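Local coordinates for GRAS family transcription factor containing protein, expressed (PDB 5HYZ) that probably acts as a transcription factor in rice development and abiotic stress resistance, binding DNA in vitro through its GRAS domain and forming homodimers, at residues E241-L246 with L368-A373; Y262-E267 with E364-L369; Y347-V352 with L359-E364. All blocks are in the same frame, centred on the assembly; numbering follows the deposited sequence.

Contact 1 (E241-L246 with L368-A373); sequences EYEVSL and LLTVSA
Two first torsions bring Glu-243 and Thr-370 together: CG of the glutamate stands anti to its backbone N (chi1 -176°), and OG1 of the threonine lies beside its own backbone N (chi1 -55°). The glutamate chain then bends at chi2, and OE1 accepts a hydrogen bond from the threonine hydroxyl, OE1 to OG1 2.7 Å. The hydroxyl reaches the carboxylate on its anti side, 17° out of its plane. The two side chains cross obliquely, and CB of Glu-243 packs 3.4 Å from OG1 of Thr-370. The other oxygen, OE2, takes the N-H of Ser-311, so the buried carboxylate is held through both oxygens. The Thr-370 hydroxyl is also bonded to OG of Ser-360, a second-shell contact.

Behind these side chains runs a short antiparallel pairing. Glu-241 and Thr-370 form a hydrogen-bonded pair, with Glu-241 N to Thr-370 O at 2.9 Å and an almost straight return bond from Thr-370 N to Glu-241 O, also 2.9 Å. Tyr-242 and Leu-369 follow as a non-hydrogen-bonded pair, where CA of Leu-369 makes a CA-H...O contact with Glu-241 O at 3.6 Å. Glu-243 N still reaches Leu-368 O at 2.9 Å, but from well above the carbonyl plane. There the pairing ends: Glu-243 centres an inverse gamma turn, while Leu-368 and Leu-369 form a classic bulge against Leu-361.

This is where strand 366-374 joins antiparallel to strand 236-242, whose pairing with strand 202-208 is parallel, as throughout the Rossmann-like part of the GRAS sheet. Tyr-89 of helix 89-104 packs on Leu-368 and Leu-369, and Tyr-261 of helix 251-272 lies against Tyr-242.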
loop_
_atom_site.group_PDB
_atom_site.type_symbol
_atom_site.label_atom_id
_atom_site.label_comp_id
_atom_site.label_asym_id
_atom_site.label_seq_id
_atom_site.Cartn_x
_atom_site.Cartn_y
_atom_site.Cartn_z
ATOM N N GLU A 241 1.968 1.169 -20.229
ATOM C CA GLU A 241 2.969 1.959 -20.929
ATOM C C GLU A 241 2.936 3.401 -20.432
ATOM O O GLU A 241 1.920 3.872 -19.943
ATOM C CB GLU A 241 2.742 1.901 -22.444
ATOM C CG GLU A 241 3.517 0.774 -23.189
ATOM C CD GLU A 241 5.028 0.870 -22.942
ATOM O OE1 GLU A 241 5.497 2.000 -22.726
ATOM O OE2 GLU A 241 5.733 -0.161 -22.906
ATOM N N TYR A 242 4.064 4.077 -20.548
ATOM C CA TYR A 242 4.139 5.526 -20.270
ATOM C C TYR A 242 3.368 6.303 -21.331
ATOM O O TYR A 242 3.510 6.041 -22.536
ATOM C CB TYR A 242 5.601 5.973 -20.260
ATOM C CG TYR A 242 6.451 5.244 -19.222
ATOM C CD1 TYR A 242 6.260 5.471 -17.871
ATOM C CD2 TYR A 242 7.437 4.335 -19.614
ATOM C CE1 TYR A 242 7.049 4.825 -16.889
ATOM C CE2 TYR A 242 8.238 3.680 -18.656
ATOM C CZ TYR A 242 8.043 3.946 -17.300
ATOM O OH TYR A 242 8.824 3.302 -16.372
ATOM N N GLU A 243 2.590 7.283 -20.909
ATOM C CA GLU A 243 1.688 7.933 -21.846
ATOM C C GLU A 243 2.349 9.183 -22.370
ATOM O O GLU A 243 2.033 10.285 -21.893
ATOM C CB GLU A 243 0.351 8.252 -21.128
ATOM C CG GLU A 243 -0.735 8.841 -22.005
ATOM C CD GLU A 243 -1.089 7.939 -23.145
ATOM O OE1 GLU A 243 -1.306 6.717 -22.921
ATOM O OE2 GLU A 243 -1.162 8.438 -24.283
ATOM N N VAL A 244 3.277 9.027 -23.323
ATOM C CA VAL A 244 3.977 10.248 -23.817
ATOM C C VAL A 244 4.497 9.907 -25.202
ATOM O O VAL A 244 4.954 8.792 -25.407
ATOM C CB VAL A 244 5.107 10.722 -22.845
ATOM C CG1 VAL A 244 6.179 9.646 -22.689
ATOM C CG2 VAL A 244 5.701 12.073 -23.364
ATOM N N SER A 245 4.332 10.838 -26.162
ATOM C CA SER A 245 4.668 10.548 -27.543
ATOM C C SER A 245 6.127 10.971 -27.829
ATOM O O SER A 245 6.402 12.143 -28.118
ATOM C CB SER A 245 3.686 11.298 -28.496
ATOM O OG SER A 245 3.985 10.921 -29.845
ATOM N N LEU A 246 7.046 10.027 -27.707
ATOM C CA LEU A 246 8.466 10.311 -27.866
ATOM C C LEU A 246 9.056 9.352 -28.870
ATOM O O LEU A 246 10.107 8.768 -28.634
ATOM C CB LEU A 246 9.202 10.185 -26.536
ATOM C CG LEU A 246 8.665 11.066 -25.426
ATOM C CD1 LEU A 246 9.448 10.887 -24.129
ATOM C CD2 LEU A 246 8.726 12.568 -25.817
ATOM N N LEU A 368 -0.577 9.659 -17.263
ATOM C CA LEU A 368 0.842 9.371 -17.175
ATOM C C LEU A 368 1.160 7.920 -17.442
ATOM O O LEU A 368 2.199 7.616 -18.065
ATOM C CB LEU A 368 1.397 9.711 -15.797
ATOM C CG LEU A 368 1.394 11.189 -15.427
ATOM C CD1 LEU A 368 2.040 11.375 -14.077
ATOM C CD2 LEU A 368 2.103 12.066 -16.518
ATOM N N LEU A 369 0.297 7.035 -16.953
ATOM C CA LEU A 369 0.615 5.545 -17.071
ATOM C C LEU A 369 -0.666 4.879 -17.514
ATOM O O LEU A 369 -1.691 4.981 -16.824
ATOM C CB LEU A 369 1.070 4.958 -15.732
ATOM C CG LEU A 369 1.886 3.658 -15.873
ATOM C CD1 LEU A 369 2.431 3.300 -14.516
ATOM C CD2 LEU A 369 1.056 2.522 -16.344
ATOM N N THR A 370 -0.656 4.234 -18.665
ATOM C CA THR A 370 -1.877 3.709 -19.271
ATOM C C THR A 370 -1.878 2.190 -19.347
ATOM O O THR A 370 -0.870 1.588 -19.738
ATOM C CB THR A 370 -1.991 4.326 -20.660
ATOM O OG1 THR A 370 -1.922 5.756 -20.466
ATOM C CG2 THR A 370 -3.256 3.966 -21.359
ATOM N N VAL A 371 -3.009 1.568 -19.038
ATOM C CA VAL A 371 -3.101 0.116 -19.057
ATOM C C VAL A 371 -4.210 -0.256 -20.019
ATOM O O VAL A 371 -5.240 0.437 -20.109
ATOM C CB VAL A 371 -3.412 -0.447 -17.650
ATOM C CG1 VAL A 371 -3.675 -1.987 -17.721
ATOM C CG2 VAL A 371 -2.136 -0.255 -16.758
ATOM N N SER A 372 -4.022 -1.336 -20.774
ATOM C CA SER A 372 -5.052 -1.825 -21.697
ATOM C C SER A 372 -4.923 -3.336 -21.853
ATOM O O SER A 372 -3.881 -3.919 -21.515
ATOM C CB SER A 372 -4.931 -1.153 -23.084
ATOM O OG SER A 372 -3.590 -1.230 -23.540
ATOM N N ALA A 373 -5.981 -3.950 -22.329
ATOM C CA ALA A 373 -6.012 -5.407 -22.548
ATOM C C ALA A 373 -6.376 -5.681 -24.023
ATOM O O ALA A 373 -7.145 -4.903 -24.610
ATOM C CB ALA A 373 -7.060 -6.068 -21.622
#

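Contact 2 (Y262-E267 with E364-L369); sequences YRSLFE and EKRPLL
Leu-368 lays both its methyls over CB of Ser-264, CD2 at 3.6 Å from that CB and CD1 at 3.9 Å. Its CD1 also meets CD2 of Leu-265 at 4.1 Å, the two leucines sliding past each other in opposite directions. Two residues earlier on the same strand, Arg-366 offers its aliphatic part: CG is anti to the backbone N (chi1 151°) and comes 3.3 Å from OG of Ser-264. The arginine chain bends at chi2; beyond the contact its NH1 makes a weak hydrogen bond to Glu-243 O. Ser-264 OG, for its part, makes a weak bond back to Ser-260 O in its own helix.

Helix 262-267 and strand 366-368 cross at 80°, their axes 9.4 Å apart at closest approach. Here the helix lies across this strand, joining the predicted PFYRE and SAW regions of the GRAS domain.

At the more open end the contact is acidic. OE1 of Glu-267 and OE2 of Glu-364 stand 3.9 Å apart, the side chains crossing at about a right angle. A water lies between the two carboxylates, but it is modelled too close to Glu-267 to be relied on, and its bond to Glu-364 is weak. OE1 of Glu-267 is also bonded to NE1 of Trp-363. One turn back, Arg-263 NE lies 3.4 Å from OE2 of Glu-267, an attraction of charges without a directed N-H.

No direct hydrogen bond joins 262-267 to 364-369, so the contact rests mainly on van der Waals packing of Leu-368 and the aliphatic part of Arg-366 on the helix; the repulsion between the two acids is probably eased by Arg-263 and by the Trp-363 N-H.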
loop_
_atom_site.group_PDB
_atom_site.type_symbol
_atom_site.label_atom_id
_atom_site.label_comp_id
_atom_site.label_asym_id
_atom_site.label_seq_id
_atom_site.Cartn_x
_atom_site.Cartn_y
_atom_site.Cartn_z
ATOM N N TYR A 262 7.267 14.918 -17.955
ATOM C CA TYR A 262 8.149 14.885 -16.794
ATOM C C TYR A 262 7.776 15.963 -15.764
ATOM O O TYR A 262 8.012 15.781 -14.576
ATOM C CB TYR A 262 9.629 14.991 -17.255
ATOM C CG TYR A 262 10.109 13.624 -17.704
ATOM C CD1 TYR A 262 10.339 12.613 -16.771
ATOM C CD2 TYR A 262 10.237 13.315 -19.067
ATOM C CE1 TYR A 262 10.694 11.342 -17.184
ATOM C CE2 TYR A 262 10.620 12.082 -19.473
ATOM C CZ TYR A 262 10.835 11.084 -18.510
ATOM O OH TYR A 262 11.172 9.818 -18.896
ATOM N N ARG A 263 7.175 17.068 -16.194
ATOM C CA ARG A 263 6.696 18.048 -15.203
ATOM C C ARG A 263 5.698 17.390 -14.250
ATOM O O ARG A 263 5.819 17.505 -13.027
ATOM C CB ARG A 263 6.031 19.257 -15.880
ATOM C CG ARG A 263 5.721 20.374 -14.869
ATOM C CD ARG A 263 4.774 21.445 -15.385
ATOM N NE ARG A 263 3.416 20.938 -15.573
ATOM C CZ ARG A 263 2.390 21.666 -16.022
ATOM N NH1 ARG A 263 2.544 22.962 -16.330
ATOM N NH2 ARG A 263 1.198 21.091 -16.163
ATOM N N SER A 264 4.748 16.639 -14.813
ATOM C CA SER A 264 3.806 15.906 -13.935
ATOM C C SER A 264 4.513 14.902 -13.021
ATOM O O SER A 264 4.228 14.877 -11.801
ATOM C CB SER A 264 2.725 15.186 -14.774
ATOM O OG SER A 264 2.127 16.114 -15.643
ATOM N N LEU A 265 5.426 14.077 -13.568
ATOM C CA LEU A 265 6.174 13.139 -12.714
ATOM C C LEU A 265 6.947 13.834 -11.566
ATOM O O LEU A 265 6.940 13.386 -10.386
ATOM C CB LEU A 265 7.196 12.313 -13.509
ATOM C CG LEU A 265 6.588 11.216 -14.388
ATOM C CD1 LEU A 265 7.666 10.612 -15.257
ATOM C CD2 LEU A 265 5.936 10.159 -13.473
ATOM N N PHE A 266 7.659 14.909 -11.922
ATOM C CA PHE A 266 8.452 15.650 -10.916
ATOM C C PHE A 266 7.556 16.221 -9.833
ATOM O O PHE A 266 7.926 16.169 -8.649
ATOM C CB PHE A 266 9.284 16.779 -11.580
ATOM C CG PHE A 266 10.619 16.294 -12.117
ATOM C CD1 PHE A 266 10.677 15.334 -13.125
ATOM C CD2 PHE A 266 11.816 16.803 -11.619
ATOM C CE1 PHE A 266 11.895 14.877 -13.612
ATOM C CE2 PHE A 266 13.038 16.363 -12.098
ATOM C CZ PHE A 266 13.091 15.413 -13.095
ATOM N N GLU A 267 6.408 16.776 -10.227
ATOM C CA GLU A 267 5.455 17.300 -9.248
ATOM C C GLU A 267 4.916 16.201 -8.303
ATOM O O GLU A 267 4.800 16.409 -7.075
ATOM C CB GLU A 267 4.304 17.991 -9.930
ATOM C CG GLU A 267 4.645 19.343 -10.512
ATOM C CD GLU A 267 3.492 19.957 -11.300
ATOM O OE1 GLU A 267 2.333 19.502 -11.073
ATOM O OE2 GLU A 267 3.729 20.882 -12.145
ATOM N N GLU A 364 -2.982 15.708 -12.047
ATOM C CA GLU A 364 -3.622 16.981 -12.481
ATOM C C GLU A 364 -4.260 16.840 -13.866
ATOM O O GLU A 364 -4.070 17.675 -14.751
ATOM C CB GLU A 364 -2.593 18.128 -12.471
ATOM C CG GLU A 364 -3.191 19.458 -12.010
ATOM C CD GLU A 364 -2.125 20.344 -11.389
ATOM O OE1 GLU A 364 -2.166 20.547 -10.151
ATOM O OE2 GLU A 364 -1.226 20.800 -12.137
ATOM N N LYS A 365 -4.981 15.739 -14.029
ATOM C CA LYS A 365 -5.728 15.371 -15.225
ATOM C C LYS A 365 -4.908 15.070 -16.473
ATOM O O LYS A 365 -5.489 14.832 -17.524
ATOM C CB LYS A 365 -6.762 16.461 -15.521
ATOM C CG LYS A 365 -7.649 16.657 -14.279
ATOM C CD LYS A 365 -9.069 17.148 -14.633
ATOM C CE LYS A 365 -9.830 17.551 -13.348
ATOM N NZ LYS A 365 -9.798 16.453 -12.305
ATOM N N ARG A 366 -3.603 14.967 -16.329
ATOM C CA ARG A 366 -2.716 14.585 -17.419
ATOM C C ARG A 366 -2.361 13.090 -17.275
ATOM O O ARG A 366 -1.714 12.732 -16.318
ATOM C CB ARG A 366 -1.456 15.472 -17.372
ATOM C CG ARG A 366 -0.059 14.966 -17.901
ATOM C CD ARG A 366 -0.111 14.204 -19.190
ATOM N NE ARG A 366 1.132 14.138 -19.966
ATOM C CZ ARG A 366 1.262 13.263 -20.963
ATOM N NH1 ARG A 366 0.246 12.419 -21.203
ATOM N NH2 ARG A 366 2.359 13.207 -21.716
ATOM N N PRO A 367 -2.773 12.275 -18.229
ATOM C CA PRO A 367 -2.538 10.819 -18.196
ATOM C C PRO A 367 -1.044 10.548 -18.145
ATOM O O PRO A 367 -0.328 11.158 -18.947
ATOM C CB PRO A 367 -3.141 10.330 -19.530
ATOM C CG PRO A 367 -4.076 11.395 -19.953
ATOM C CD PRO A 367 -3.622 12.683 -19.365
ATOM N N LEU A 368 -0.577 9.659 -17.263
ATOM C CA LEU A 368 0.842 9.371 -17.175
ATOM C C LEU A 368 1.160 7.920 -17.442
ATOM O O LEU A 368 2.199 7.616 -18.065
ATOM C CB LEU A 368 1.397 9.711 -15.797
ATOM C CG LEU A 368 1.394 11.189 -15.427
ATOM C CD1 LEU A 368 2.040 11.375 -14.077
ATOM C CD2 LEU A 368 2.103 12.066 -16.518
ATOM N N LEU A 369 0.297 7.035 -16.953
ATOM C CA LEU A 369 0.615 5.545 -17.071
ATOM C C LEU A 369 -0.666 4.879 -17.514
ATOM O O LEU A 369 -1.691 4.981 -16.824
ATOM C CB LEU A 369 1.070 4.958 -15.732
ATOM C CG LEU A 369 1.886 3.658 -15.873
ATOM C CD1 LEU A 369 2.431 3.300 -14.516
ATOM C CD2 LEU A 369 1.056 2.522 -16.344
HETATM O O HOH W 1 0.910 19.777 -9.153
#

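Contact 3 (Y347-V352 with L359-E364); sequences YKYSLV and LSLAWE
A beta hairpin built from strands 349-354 and 358-363 holds this contact, and at its open end Lys-348 rides on the indole of Trp-363. CB of Lys-348 sits 3.7 Å above the centre of the six-membered ring, only 7° off the ring normal, in a CH-pi contact, and CG follows over CZ2 at 3.6 Å. The lysine chain bends at chi2 and leads its end away, NZ bonding to Ser-345 O.

Trp-363 has CG anti to its backbone N (chi1 178°). The edge of its six-membered ring is directed at the face of Tyr-349. The pair is T-shaped, with planes at 78°: CE3 of Trp-363 lies over one face of the tyrosine, toward the rim, 3.6 Å from CE1.

The strands are antiparallel in the SAW region, and 358-363 pairs on its other edge with strand 366-374, so the hairpin extends the GRAS sheet. Tyr-349, Leu-351, Leu-361 and Trp-363 share one face; CD1 of Leu-361 touches CD1 of Tyr-349 at 4.0 Å. Phe-92 of helix 89-104 packs against Leu-351 and Leu-361.

On the other face CG2 of Val-352 meets CB of Ala-362 at 3.8 Å. Paired backbone bonds join Ser-350 with Ala-362 and Val-352 with Ser-360, Ala-362 N to Ser-350 O spanning 2.8 Å, and Glu-364 N adds a fifth to Lys-348 O at 2.9 Å.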
loop_
_atom_site.group_PDB
_atom_site.type_symbol
_atom_site.label_atom_id
_atom_site.label_comp_id
_atom_site.label_asym_id
_atom_site.label_seq_id
_atom_site.Cartn_x
_atom_site.Cartn_y
_atom_site.Cartn_z
ATOM N N TYR A 347 -2.390 15.347 -2.973
ATOM C CA TYR A 347 -2.088 14.538 -4.170
ATOM C C TYR A 347 -3.094 14.819 -5.267
ATOM O O TYR A 347 -4.232 15.165 -4.991
ATOM C CB TYR A 347 -2.070 13.056 -3.819
ATOM C CG TYR A 347 -0.913 12.664 -2.933
ATOM C CD1 TYR A 347 0.310 12.354 -3.480
ATOM C CD2 TYR A 347 -1.054 12.591 -1.546
ATOM C CE1 TYR A 347 1.380 11.965 -2.662
ATOM C CE2 TYR A 347 0.007 12.220 -0.724
ATOM C CZ TYR A 347 1.212 11.897 -1.299
ATOM O OH TYR A 347 2.282 11.499 -0.540
ATOM N N LYS A 348 -2.682 14.701 -6.524
ATOM C CA LYS A 348 -3.531 15.103 -7.625
ATOM C C LYS A 348 -3.746 13.931 -8.584
ATOM O O LYS A 348 -3.845 14.128 -9.774
ATOM C CB LYS A 348 -2.908 16.273 -8.411
ATOM C CG LYS A 348 -2.464 17.450 -7.496
ATOM C CD LYS A 348 -3.627 17.926 -6.688
ATOM C CE LYS A 348 -3.229 19.087 -5.751
ATOM N NZ LYS A 348 -4.168 19.289 -4.574
ATOM N N TYR A 349 -3.821 12.711 -8.041
ATOM C CA TYR A 349 -4.090 11.549 -8.898
ATOM C C TYR A 349 -5.533 11.398 -9.259
ATOM O O TYR A 349 -6.431 11.662 -8.435
ATOM C CB TYR A 349 -3.618 10.268 -8.201
ATOM C CG TYR A 349 -2.128 10.215 -8.025
ATOM C CD1 TYR A 349 -1.246 10.126 -9.138
ATOM C CD2 TYR A 349 -1.581 10.229 -6.755
ATOM C CE1 TYR A 349 0.126 10.043 -8.953
ATOM C CE2 TYR A 349 -0.215 10.155 -6.577
ATOM C CZ TYR A 349 0.638 10.094 -7.696
ATOM O OH TYR A 349 2.001 10.023 -7.476
ATOM N N SER A 350 -5.792 10.986 -10.488
ATOM C CA SER A 350 -7.155 10.610 -10.890
ATOM C C SER A 350 -7.077 9.608 -11.996
ATOM O O SER A 350 -5.987 9.351 -12.493
ATOM C CB SER A 350 -7.984 11.833 -11.390
ATOM O OG SER A 350 -7.513 12.292 -12.641
ATOM N N LEU A 351 -8.213 9.050 -12.379
ATOM C CA LEU A 351 -8.246 8.098 -13.504
ATOM C C LEU A 351 -8.863 8.736 -14.699
ATOM O O LEU A 351 -9.873 9.429 -14.591
ATOM C CB LEU A 351 -9.044 6.832 -13.129
ATOM C CG LEU A 351 -8.531 5.817 -12.120
ATOM C CD1 LEU A 351 -7.050 5.454 -12.362
ATOM C CD2 LEU A 351 -8.715 6.214 -10.686
ATOM N N VAL A 352 -8.279 8.509 -15.856
ATOM C CA VAL A 352 -8.775 9.056 -17.137
ATOM C C VAL A 352 -8.951 7.965 -18.163
ATOM O O VAL A 352 -8.038 7.140 -18.353
ATOM C CB VAL A 352 -7.783 10.108 -17.674
ATOM C CG1 VAL A 352 -8.078 10.458 -19.125
ATOM C CG2 VAL A 352 -7.840 11.357 -16.769
ATOM N N LEU A 359 -7.168 2.645 -19.754
ATOM C CA LEU A 359 -7.438 3.331 -18.465
ATOM C C LEU A 359 -6.137 3.917 -18.045
ATOM O O LEU A 359 -5.143 3.219 -18.024
ATOM C CB LEU A 359 -7.955 2.365 -17.401
ATOM C CG LEU A 359 -8.281 3.047 -16.053
ATOM C CD1 LEU A 359 -9.430 4.027 -16.200
ATOM C CD2 LEU A 359 -8.660 1.976 -15.081
ATOM N N SER A 360 -6.085 5.198 -17.697
ATOM C CA SER A 360 -4.799 5.801 -17.394
ATOM C C SER A 360 -4.822 6.462 -16.030
ATOM O O SER A 360 -5.841 7.094 -15.638
ATOM C CB SER A 360 -4.449 6.823 -18.505
ATOM O OG SER A 360 -3.159 7.347 -18.320
ATOM N N LEU A 361 -3.699 6.378 -15.332
ATOM C CA LEU A 361 -3.511 7.075 -14.079
ATOM C C LEU A 361 -2.905 8.409 -14.458
ATOM O O LEU A 361 -1.909 8.478 -15.183
ATOM C CB LEU A 361 -2.607 6.292 -13.144
ATOM C CG LEU A 361 -2.095 6.965 -11.887
ATOM C CD1 LEU A 361 -3.339 7.271 -11.018
ATOM C CD2 LEU A 361 -1.098 6.070 -11.132
ATOM N N ALA A 362 -3.590 9.469 -14.003
ATOM C CA ALA A 362 -3.233 10.841 -14.329
ATOM C C ALA A 362 -2.802 11.678 -13.139
ATOM O O ALA A 362 -3.188 11.404 -12.003
ATOM C CB ALA A 362 -4.458 11.506 -15.025
ATOM N N TRP A 363 -1.990 12.704 -13.411
ATOM C CA TRP A 363 -1.617 13.700 -12.404
ATOM C C TRP A 363 -2.150 15.055 -12.876
ATOM O O TRP A 363 -1.845 15.453 -14.000
ATOM C CB TRP A 363 -0.088 13.771 -12.214
ATOM C CG TRP A 363 0.284 14.831 -11.214
ATOM C CD1 TRP A 363 0.633 16.133 -11.506
ATOM C CD2 TRP A 363 0.347 14.710 -9.768
ATOM N NE1 TRP A 363 0.911 16.813 -10.343
ATOM C CE2 TRP A 363 0.760 15.972 -9.265
ATOM C CE3 TRP A 363 0.139 13.659 -8.859
ATOM C CZ2 TRP A 363 0.928 16.210 -7.902
ATOM C CZ3 TRP A 363 0.307 13.893 -7.524
ATOM C CH2 TRP A 363 0.700 15.163 -7.048
ATOM N N GLU A 364 -2.982 15.708 -12.047
ATOM C CA GLU A 364 -3.622 16.981 -12.481
ATOM C C GLU A 364 -4.260 16.840 -13.866
ATOM O O GLU A 364 -4.070 17.675 -14.751
ATOM C CB GLU A 364 -2.593 18.128 -12.471
ATOM C CG GLU A 364 -3.191 19.458 -12.010
ATOM C CD GLU A 364 -2.125 20.344 -11.389
ATOM O OE1 GLU A 364 -2.166 20.547 -10.151
ATOM O OE2 GLU A 364 -1.226 20.800 -12.137
#

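Overall arrangement
Strand 366-374 is the common element. Contact 1 pairs it with strand 236-242, contact 2 sets helix 251-272 across its start, and contact 3 lies on strand 358-363, its partner on the other edge. Leu-368 and Leu-369 belong to contacts 1 and 2, Glu-364 to contacts 2 and 3. Leu-368 N to Leu-361 O (2.7 Å) and Leu-361 N to Leu-369 O (2.9 Å), both probable hydrogen bonds, tie contact 3 to the other two, and Leu-368 CD1 packs 3.7 Å from Trp-363 CB. The centre of contact 2 lies about 8 Å from that of contact 3; contact 1 is about 12 Å from each, centre to centre.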